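Local coordinates for putative GH105 family protein (Salmonella enterica subsp. enterica serovar Paratyphi A, PDB 3QWT) that is of unproven function but, as a possible GH105 family member built as an alpha/alpha toroid, probably hydrolyses unsaturated uronyl ends of oligosaccharides, at residues W213-S218 / T345-D350; A226-A231 / H282-D287; Y291-A296 / Q340-T345. All coordinates share one frame; numbering follows the deposited sequence.

In the fold
The three contacts form a connected run of joints made largely by interhelical loops on an alpha/alpha toroid. Contact 2 lies between the other two, its centre about 10 Å from the centre of contact 1 and about 12 Å from that of contact 3. Backbone bonds are the likely couplings: His215 N to Ala228 O (2.9 Å) ties contact 1 to contact 2, and Thr283 N to Tyr291 O (2.9 Å) ties contact 2 to contact 3. Thr345, shared by contacts 1 and 3, packs its CB 3.5 Å from Trp230 CZ2. A glycerol, probably from the crystallisation liquor, bonds to Thr345 O and may mark a pocket beside the loops.

Contact 1 (W213-S218 / T345-D350); sequences WFHGWS and TGMGHD
The terminal methyl of Met347, here selenomethionine, lies over the centre of one face of the His215 imidazole. Met347 CE is 3.6 Å from the centroid of the His215 ring and 10° off the ring normal, a well-aligned CH-pi contact. The selenium is displaced towards one side of the ring: Met347 SE approaches His215 ND1 to 3.6 Å and is oblique to the imidazole, 37° from its normal. CG of Met347 stands anti to the backbone N (chi1 -178°), after which the chain bends at both chi2 and chi3, and the two side chains run alongside each other with opposite headings. The same methyl presses on the neighbouring backbone, with Met347 CE 3.4 Å from Gly216 CA; because Gly216 has no side chain, the methyl can come this close. Gly346 O sits at the ring edge, in its plane, 3.3 Å from His215 CE1, probably a mildly favourable meeting of a carbonyl dipole with a polarised ring C-H. Around this first shell, the imidazole is fixed in rotation by hydrogen bonds at both nitrogens, ND1 with Tyr354 OH and NE2 with Asp169 OD2. Tyr354 OH also bonds to Gly348 N, so a single hydroxyl positions the ring and the loop that carries the covering methyl. Seen in the fold, the contact joins the start of strand 216-218, which pairs antiparallel with strand 165-167, to the loop entering helix 351-355. Asp350 is the N-cap of that helix, while Trp217, its CB directed away from the loop, rests on helix 188-205.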
loop_
_atom_site.group_PDB
_atom_site.type_symbol
_atom_site.label_atom_id
_atom_site.label_comp_id
_atom_site.label_asym_id
_atom_site.label_seq_id
_atom_site.Cartn_x
_atom_site.Cartn_y
_atom_site.Cartn_z
ATOM N N TRP A 213 -34.641 19.959 16.127
ATOM C CA TRP A 213 -34.182 19.121 17.234
ATOM C C TRP A 213 -34.781 19.489 18.592
ATOM O O TRP A 213 -35.083 20.651 18.860
ATOM C CB TRP A 213 -32.664 19.218 17.363
ATOM C CG TRP A 213 -31.900 18.422 16.358
ATOM C CD1 TRP A 213 -32.108 18.373 15.017
ATOM C CD2 TRP A 213 -30.761 17.596 16.623
ATOM N NE1 TRP A 213 -31.177 17.539 14.423
ATOM C CE2 TRP A 213 -30.340 17.057 15.390
ATOM C CE3 TRP A 213 -30.068 17.247 17.788
ATOM C CZ2 TRP A 213 -29.247 16.188 15.288
ATOM C CZ3 TRP A 213 -28.983 16.391 17.691
ATOM C CH2 TRP A 213 -28.585 15.862 16.444
ATOM N N PHE A 214 -34.916 18.494 19.462
ATOM C CA PHE A 214 -35.279 18.758 20.839
ATOM C C PHE A 214 -34.050 19.140 21.658
ATOM O O PHE A 214 -32.944 18.648 21.411
ATOM C CB PHE A 214 -35.968 17.540 21.442
ATOM C CG PHE A 214 -37.280 17.220 20.786
ATOM C CD1 PHE A 214 -38.322 18.125 20.836
ATOM C CD2 PHE A 214 -37.460 16.033 20.100
ATOM C CE1 PHE A 214 -39.544 17.835 20.213
ATOM C CE2 PHE A 214 -38.675 15.745 19.480
ATOM C CZ PHE A 214 -39.712 16.650 19.539
ATOM N N HIS A 215 -34.240 19.998 22.645
ATOM C CA HIS A 215 -33.102 20.435 23.445
ATOM C C HIS A 215 -32.420 19.272 24.171
ATOM O O HIS A 215 -31.206 19.087 24.047
ATOM C CB HIS A 215 -33.490 21.534 24.444
ATOM C CG HIS A 215 -32.324 22.076 25.206
ATOM N ND1 HIS A 215 -32.457 22.740 26.407
ATOM C CD2 HIS A 215 -30.997 22.048 24.933
ATOM C CE1 HIS A 215 -31.260 23.096 26.842
ATOM N NE2 HIS A 215 -30.359 22.691 25.966
ATOM N N GLY A 216 -33.197 18.488 24.917
ATOM C CA GLY A 216 -32.630 17.429 25.730
ATOM C C GLY A 216 -33.322 16.075 25.673
ATOM O O GLY A 216 -34.463 15.945 25.203
ATOM N N TRP A 217 -32.603 15.070 26.176
ATOM C CA TRP A 217 -33.079 13.696 26.299
ATOM C C TRP A 217 -32.591 13.117 27.621
ATOM O O TRP A 217 -31.449 13.357 28.036
ATOM C CB TRP A 217 -32.542 12.832 25.145
ATOM C CG TRP A 217 -32.645 11.352 25.400
ATOM C CD1 TRP A 217 -31.658 10.532 25.858
ATOM C CD2 TRP A 217 -33.800 10.525 25.225
ATOM N NE1 TRP A 217 -32.128 9.248 25.977
ATOM C CE2 TRP A 217 -33.443 9.222 25.601
ATOM C CE3 TRP A 217 -35.110 10.766 24.801
ATOM C CZ2 TRP A 217 -34.341 8.158 25.548
ATOM C CZ3 TRP A 217 -35.999 9.712 24.755
ATOM C CH2 TRP A 217 -35.613 8.426 25.126
ATOM N N SER A 218 -33.436 12.334 28.272
ATOM C CA SER A 218 -33.001 11.637 29.470
ATOM C C SER A 218 -33.289 10.144 29.408
ATOM O O SER A 218 -34.388 9.721 29.038
ATOM C CB SER A 218 -33.643 12.231 30.719
ATOM O OG SER A 218 -33.230 11.491 31.850
ATOM N N THR A 345 -28.823 29.038 29.086
ATOM C CA THR A 345 -30.123 28.373 29.213
ATOM C C THR A 345 -29.993 26.879 29.514
ATOM O O THR A 345 -29.514 26.102 28.674
ATOM C CB THR A 345 -30.981 28.540 27.927
ATOM O OG1 THR A 345 -31.244 29.923 27.688
ATOM C CG2 THR A 345 -32.302 27.789 28.044
ATOM N N GLY A 346 -30.439 26.484 30.705
ATOM C CA GLY A 346 -30.477 25.085 31.100
ATOM C C GLY A 346 -31.609 24.275 30.477
ATOM O O GLY A 346 -32.265 24.706 29.519
HETATM N N MSE A 347 -31.840 23.083 31.015
HETATM C CA MSE A 347 -32.881 22.228 30.470
HETATM C C MSE A 347 -34.216 22.595 31.091
HETATM O O MSE A 347 -34.357 22.626 32.320
HETATM C CB MSE A 347 -32.577 20.754 30.724
HETATM C CG MSE A 347 -33.629 19.830 30.135
HETATM SE SE MSE A 347 -33.529 19.852 28.189
HETATM C CE MSE A 347 -31.551 19.681 28.044
ATOM N N GLY A 348 -35.194 22.880 30.243
ATOM C CA GLY A 348 -36.507 23.260 30.726
ATOM C C GLY A 348 -37.402 22.055 30.897
ATOM O O GLY A 348 -37.318 21.093 30.128
ATOM N N HIS A 349 -38.252 22.097 31.917
ATOM C CA HIS A 349 -39.227 21.038 32.139
ATOM C C HIS A 349 -40.600 21.456 31.622
ATOM O O HIS A 349 -41.521 20.652 31.565
ATOM C CB HIS A 349 -39.259 20.621 33.609
ATOM C CG HIS A 349 -37.996 19.956 34.063
ATOM N ND1 HIS A 349 -37.883 18.588 34.201
ATOM C CD2 HIS A 349 -36.781 20.465 34.382
ATOM C CE1 HIS A 349 -36.658 18.287 34.599
ATOM N NE2 HIS A 349 -35.968 19.409 34.715
ATOM N N ASP A 350 -40.711 22.717 31.221
ATOM C CA ASP A 350 -41.868 23.201 30.470
ATOM C C ASP A 350 -41.420 24.263 29.469
ATOM O O ASP A 350 -40.312 24.796 29.573
ATOM C CB ASP A 350 -42.980 23.746 31.399
ATOM C CG ASP A 350 -42.489 24.844 32.335
ATOM O OD1 ASP A 350 -41.519 25.556 31.981
ATOM O OD2 ASP A 350 -43.074 24.990 33.432
#

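Contact 2 (A226-A231 / H282-D287); sequences ANARWA and HTLLDD
Arg229 NH1 donates to Asp286 OD2 at 3.0 Å, the salt bridge of this contact. The bond is bent, 133° at the hydrogen, and reaches the oxygen from above the carboxylate plane; guanidinium and carboxylate are turned 77° apart. Arg229 NH2 has a second acidic partner in Asp207. The other oxygen of Asp286 reaches the same arginine through a water, which accepts from Arg229 N at 2.7 Å and donates to Asp286 OD1. Next to the salt bridge, the backbones exchange two bonds: Leu285 N gives to Arg229 O at 3.1 Å, nearly along the C=O axis, and Ala231 N gives to Thr283 O at 3.0 Å from above the carbonyl plane. Leu285 CD2 packs 3.7 Å from Ala231 CB. The indole of Trp230 meets the Thr283 carbonyl obliquely, CD1 being 3.3 Å from Thr283 O. Together this is an isolated beta bridge, Trp230 with Leu284, flanked by an inverse gamma turn centred on Arg229 and a type I turn from Leu284 to Asp287; it fastens two interhelical loops of the alpha/alpha toroid, one running directly into helix 231-248.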
loop_
_atom_site.group_PDB
_atom_site.type_symbol
_atom_site.label_atom_id
_atom_site.label_comp_id
_atom_site.label_asym_id
_atom_site.label_seq_id
_atom_site.Cartn_x
_atom_site.Cartn_y
_atom_site.Cartn_z
ATOM N N ALA A 226 -39.421 19.018 28.082
ATOM C CA ALA A 226 -40.513 19.840 27.569
ATOM C C ALA A 226 -40.700 19.705 26.055
ATOM O O ALA A 226 -41.526 20.403 25.475
ATOM C CB ALA A 226 -40.285 21.296 27.941
ATOM N N ASN A 227 -39.946 18.808 25.420
ATOM C CA ASN A 227 -39.957 18.711 23.958
ATOM C C ASN A 227 -39.749 20.084 23.320
ATOM O O ASN A 227 -40.440 20.458 22.378
ATOM C CB ASN A 227 -41.260 18.080 23.441
ATOM C CG ASN A 227 -41.383 16.601 23.786
ATOM O OD1 ASN A 227 -40.592 16.050 24.546
ATOM N ND2 ASN A 227 -42.389 15.958 23.232
ATOM N N ALA A 228 -38.774 20.820 23.836
ATOM C CA ALA A 228 -38.504 22.169 23.366
ATOM C C ALA A 228 -37.693 22.194 22.075
ATOM O O ALA A 228 -36.618 21.597 21.979
ATOM C CB ALA A 228 -37.794 22.980 24.460
ATOM N N ARG A 229 -38.214 22.881 21.070
ATOM C CA ARG A 229 -37.460 23.040 19.846
ATOM C C ARG A 229 -36.733 24.364 19.976
ATOM O O ARG A 229 -37.093 25.371 19.363
ATOM C CB ARG A 229 -38.366 22.947 18.615
ATOM C CG ARG A 229 -39.052 21.596 18.534
ATOM C CD ARG A 229 -39.962 21.454 17.317
ATOM N NE ARG A 229 -40.559 20.123 17.272
ATOM C CZ ARG A 229 -41.742 19.821 17.802
ATOM N NH1 ARG A 229 -42.448 20.758 18.403
ATOM N NH2 ARG A 229 -42.223 18.586 17.733
ATOM N N TRP A 230 -35.699 24.339 20.806
ATOM C CA TRP A 230 -35.043 25.561 21.254
ATOM C C TRP A 230 -34.040 26.059 20.225
ATOM O O TRP A 230 -33.272 25.283 19.661
ATOM C CB TRP A 230 -34.389 25.321 22.611
ATOM C CG TRP A 230 -33.589 26.461 23.136
ATOM C CD1 TRP A 230 -34.019 27.731 23.323
ATOM C CD2 TRP A 230 -32.226 26.423 23.588
ATOM N NE1 TRP A 230 -33.006 28.497 23.841
ATOM C CE2 TRP A 230 -31.896 27.717 24.021
ATOM C CE3 TRP A 230 -31.252 25.419 23.656
ATOM C CZ2 TRP A 230 -30.632 28.047 24.517
ATOM C CZ3 TRP A 230 -29.983 25.746 24.156
ATOM C CH2 TRP A 230 -29.689 27.047 24.572
ATOM N N ALA A 231 -34.064 27.362 19.976
ATOM C CA ALA A 231 -33.273 27.951 18.900
ATOM C C ALA A 231 -31.762 27.758 19.063
ATOM O O ALA A 231 -31.126 27.083 18.249
ATOM C CB ALA A 231 -33.609 29.434 18.744
ATOM N N HIS A 282 -37.304 32.665 16.112
ATOM C CA HIS A 282 -37.886 32.666 17.455
ATOM C C HIS A 282 -37.166 31.707 18.423
ATOM O O HIS A 282 -36.738 30.611 18.036
ATOM C CB HIS A 282 -39.377 32.341 17.384
ATOM C CG HIS A 282 -40.164 33.300 16.546
ATOM N ND1 HIS A 282 -40.647 34.498 17.036
ATOM C CD2 HIS A 282 -40.564 33.237 15.253
ATOM C CE1 HIS A 282 -41.308 35.128 16.083
ATOM N NE2 HIS A 282 -41.278 34.382 14.991
ATOM N N THR A 283 -37.039 32.129 19.681
ATOM C CA THR A 283 -36.261 31.389 20.674
ATOM C C THR A 283 -36.873 30.015 20.933
ATOM O O THR A 283 -36.164 29.049 21.238
ATOM C CB THR A 283 -36.081 32.186 21.983
ATOM O OG1 THR A 283 -35.014 31.616 22.743
ATOM C CG2 THR A 283 -37.359 32.183 22.814
ATOM N N LEU A 284 -38.193 29.929 20.813
ATOM C CA LEU A 284 -38.828 28.644 20.558
ATOM C C LEU A 284 -39.217 28.691 19.101
ATOM O O LEU A 284 -40.117 29.449 18.721
ATOM C CB LEU A 284 -40.050 28.424 21.428
ATOM C CG LEU A 284 -39.943 27.578 22.696
ATOM C CD1 LEU A 284 -38.550 27.030 22.913
ATOM C CD2 LEU A 284 -40.426 28.373 23.902
ATOM N N LEU A 285 -38.527 27.889 18.293
ATOM C CA LEU A 285 -38.560 28.019 16.843
ATOM C C LEU A 285 -39.950 27.879 16.256
ATOM O O LEU A 285 -40.238 28.473 15.224
ATOM C CB LEU A 285 -37.639 26.998 16.174
ATOM C CG LEU A 285 -36.128 27.137 16.404
ATOM C CD1 LEU A 285 -35.373 25.887 15.855
ATOM C CD2 LEU A 285 -35.587 28.431 15.784
ATOM N N ASP A 286 -40.787 27.061 16.888
ATOM C CA ASP A 286 -42.145 26.808 16.402
ATOM C C ASP A 286 -43.196 27.615 17.189
ATOM O O ASP A 286 -44.390 27.308 17.154
ATOM C CB ASP A 286 -42.455 25.304 16.432
ATOM C CG ASP A 286 -42.349 24.701 17.831
ATOM O OD1 ASP A 286 -41.646 25.273 18.698
ATOM O OD2 ASP A 286 -42.968 23.645 18.061
ATOM N N ASP A 287 -42.738 28.650 17.890
ATOM C CA ASP A 287 -43.617 29.538 18.651
ATOM C C ASP A 287 -43.407 30.993 18.204
ATOM O O ASP A 287 -42.572 31.707 18.751
ATOM C CB ASP A 287 -43.361 29.388 20.159
ATOM C CG ASP A 287 -44.333 30.203 21.007
ATOM O OD1 ASP A 287 -45.025 31.077 20.441
ATOM O OD2 ASP A 287 -44.399 29.979 22.240
HETATM O O HOH W 1 -40.621 24.140 20.667
#

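Contact 3 (Y291-A296 / Q340-T345); sequences YLEASA and QTSFGT
Helix 294-309 begins with a side-chain N-cap, Glu293, and the contact shows how a loop from elsewhere in the chain can complete such a cap. Within the cap, Glu293 OE2 uses its syn lone pair to accept from Ala296 N, while OE1 accepts from Ser295 N at 3.1 Å. The approaching loop adds a further donor: Ser342 N bonds to Glu293 OE1 at 3.1 Å, on the anti side of the carboxylate. Two backbone amides, one from each side of the contact, thus grip this oxygen; these donors and the helix N-terminus would probably favour the charged carboxylate. With CG anti to the backbone N (chi1 -157°) and a bend at chi2 (-75°), the glutamate chain folds over its own helix start. The first helical amide, Ala294 N, is met from across the contact, donating to Gln340 O at 2.8 Å from above the carbonyl plane. Close by, Ala294 CB packs 4.0 Å from Gln340 CB, and Ser342 CB touches the edge of the Tyr291 ring, 3.8 Å from Tyr291 OH. Arg232 NH2 bonds to both Ser295 OG and Ser342 OG, and has a long, weak ion pair with Glu293. The loop 340-345, between helices 318-330 and 351-355, thereby lies across the start of helix 294-309, with helices 231-248 and 363-377 packed beside that first turn.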
loop_
_atom_site.group_PDB
_atom_site.type_symbol
_atom_site.label_atom_id
_atom_site.label_comp_id
_atom_site.label_asym_id
_atom_site.label_seq_id
_atom_site.Cartn_x
_atom_site.Cartn_y
_atom_site.Cartn_z
ATOM N N TYR A 291 -39.885 35.537 21.913
ATOM C CA TYR A 291 -39.023 36.597 21.432
ATOM C C TYR A 291 -38.049 36.028 20.397
ATOM O O TYR A 291 -37.728 34.839 20.408
ATOM C CB TYR A 291 -38.304 37.329 22.574
ATOM C CG TYR A 291 -37.464 36.500 23.540
ATOM C CD1 TYR A 291 -36.179 36.091 23.205
ATOM C CD2 TYR A 291 -37.934 36.189 24.816
ATOM C CE1 TYR A 291 -35.392 35.367 24.100
ATOM C CE2 TYR A 291 -37.158 35.464 25.718
ATOM C CZ TYR A 291 -35.890 35.056 25.350
ATOM O OH TYR A 291 -35.116 34.339 26.229
ATOM N N LEU A 292 -37.626 36.873 19.470
ATOM C CA LEU A 292 -36.584 36.508 18.533
ATOM C C LEU A 292 -35.263 36.410 19.299
ATOM O O LEU A 292 -35.076 37.095 20.299
ATOM C CB LEU A 292 -36.495 37.567 17.438
ATOM C CG LEU A 292 -37.795 37.739 16.657
ATOM C CD1 LEU A 292 -37.722 38.963 15.786
ATOM C CD2 LEU A 292 -38.066 36.499 15.823
ATOM N N GLU A 293 -34.354 35.551 18.850
ATOM C CA GLU A 293 -33.087 35.414 19.544
ATOM C C GLU A 293 -31.920 35.459 18.557
ATOM O O GLU A 293 -31.781 34.609 17.664
ATOM C CB GLU A 293 -33.087 34.145 20.398
ATOM C CG GLU A 293 -32.099 34.154 21.554
ATOM C CD GLU A 293 -30.660 33.944 21.099
ATOM O OE1 GLU A 293 -29.754 34.627 21.610
ATOM O OE2 GLU A 293 -30.436 33.090 20.229
ATOM N N ALA A 294 -31.087 36.473 18.740
ATOM C CA ALA A 294 -30.002 36.799 17.826
ATOM C C ALA A 294 -28.836 35.795 17.762
ATOM O O ALA A 294 -28.251 35.585 16.699
ATOM C CB ALA A 294 -29.478 38.198 18.138
ATOM N N SER A 295 -28.485 35.178 18.881
ATOM C CA SER A 295 -27.292 34.345 18.880
ATOM C C SER A 295 -27.564 33.028 18.157
ATOM O O SER A 295 -26.739 32.559 17.369
ATOM C CB SER A 295 -26.756 34.114 20.295
ATOM O OG SER A 295 -27.648 33.357 21.094
ATOM N N ALA A 296 -28.721 32.435 18.428
ATOM C CA ALA A 296 -29.171 31.263 17.676
ATOM C C ALA A 296 -29.216 31.625 16.199
ATOM O O ALA A 296 -28.658 30.920 15.355
ATOM C CB ALA A 296 -30.550 30.808 18.159
ATOM N N GLN A 340 -30.294 41.049 20.772
ATOM C CA GLN A 340 -31.200 40.063 21.365
ATOM C C GLN A 340 -30.547 38.722 21.748
ATOM O O GLN A 340 -30.988 37.661 21.305
ATOM C CB GLN A 340 -32.362 39.803 20.416
ATOM C CG GLN A 340 -33.291 40.965 20.264
ATOM C CD GLN A 340 -34.435 40.906 21.252
ATOM O OE1 GLN A 340 -35.286 40.017 21.186
ATOM N NE2 GLN A 340 -34.460 41.853 22.178
ATOM N N THR A 341 -29.511 38.766 22.574
ATOM C CA THR A 341 -28.885 37.550 23.075
ATOM C C THR A 341 -29.552 37.069 24.375
ATOM O O THR A 341 -29.773 37.861 25.288
ATOM C CB THR A 341 -27.387 37.787 23.351
ATOM O OG1 THR A 341 -26.740 38.264 22.162
ATOM C CG2 THR A 341 -26.719 36.506 23.858
ATOM N N SER A 342 -29.864 35.776 24.459
ATOM C CA SER A 342 -30.401 35.177 25.687
ATOM C C SER A 342 -29.282 34.590 26.534
ATOM O O SER A 342 -28.295 34.062 26.013
ATOM C CB SER A 342 -31.439 34.080 25.387
ATOM O OG SER A 342 -30.849 32.934 24.769
ATOM N N PHE A 343 -29.455 34.686 27.844
ATOM C CA PHE A 343 -28.464 34.255 28.815
ATOM C C PHE A 343 -28.377 32.737 28.821
ATOM O O PHE A 343 -29.201 32.066 28.206
ATOM C CB PHE A 343 -28.836 34.788 30.199
ATOM C CG PHE A 343 -27.878 34.390 31.274
ATOM C CD1 PHE A 343 -26.558 34.813 31.232
ATOM C CD2 PHE A 343 -28.289 33.582 32.325
ATOM C CE1 PHE A 343 -25.665 34.441 32.223
ATOM C CE2 PHE A 343 -27.403 33.206 33.315
ATOM C CZ PHE A 343 -26.088 33.641 33.268
ATOM N N GLY A 344 -27.371 32.198 29.503
ATOM C CA GLY A 344 -27.190 30.758 29.568
ATOM C C GLY A 344 -28.508 30.076 29.857
ATOM O O GLY A 344 -29.238 30.494 30.766
ATOM N N THR A 345 -28.823 29.038 29.086
ATOM C CA THR A 345 -30.123 28.373 29.213
ATOM C C THR A 345 -29.993 26.879 29.514
ATOM O O THR A 345 -29.514 26.102 28.674
ATOM C CB THR A 345 -30.981 28.540 27.927
ATOM O OG1 THR A 345 -31.244 29.923 27.688
ATOM C CG2 THR A 345 -32.302 27.789 28.044
#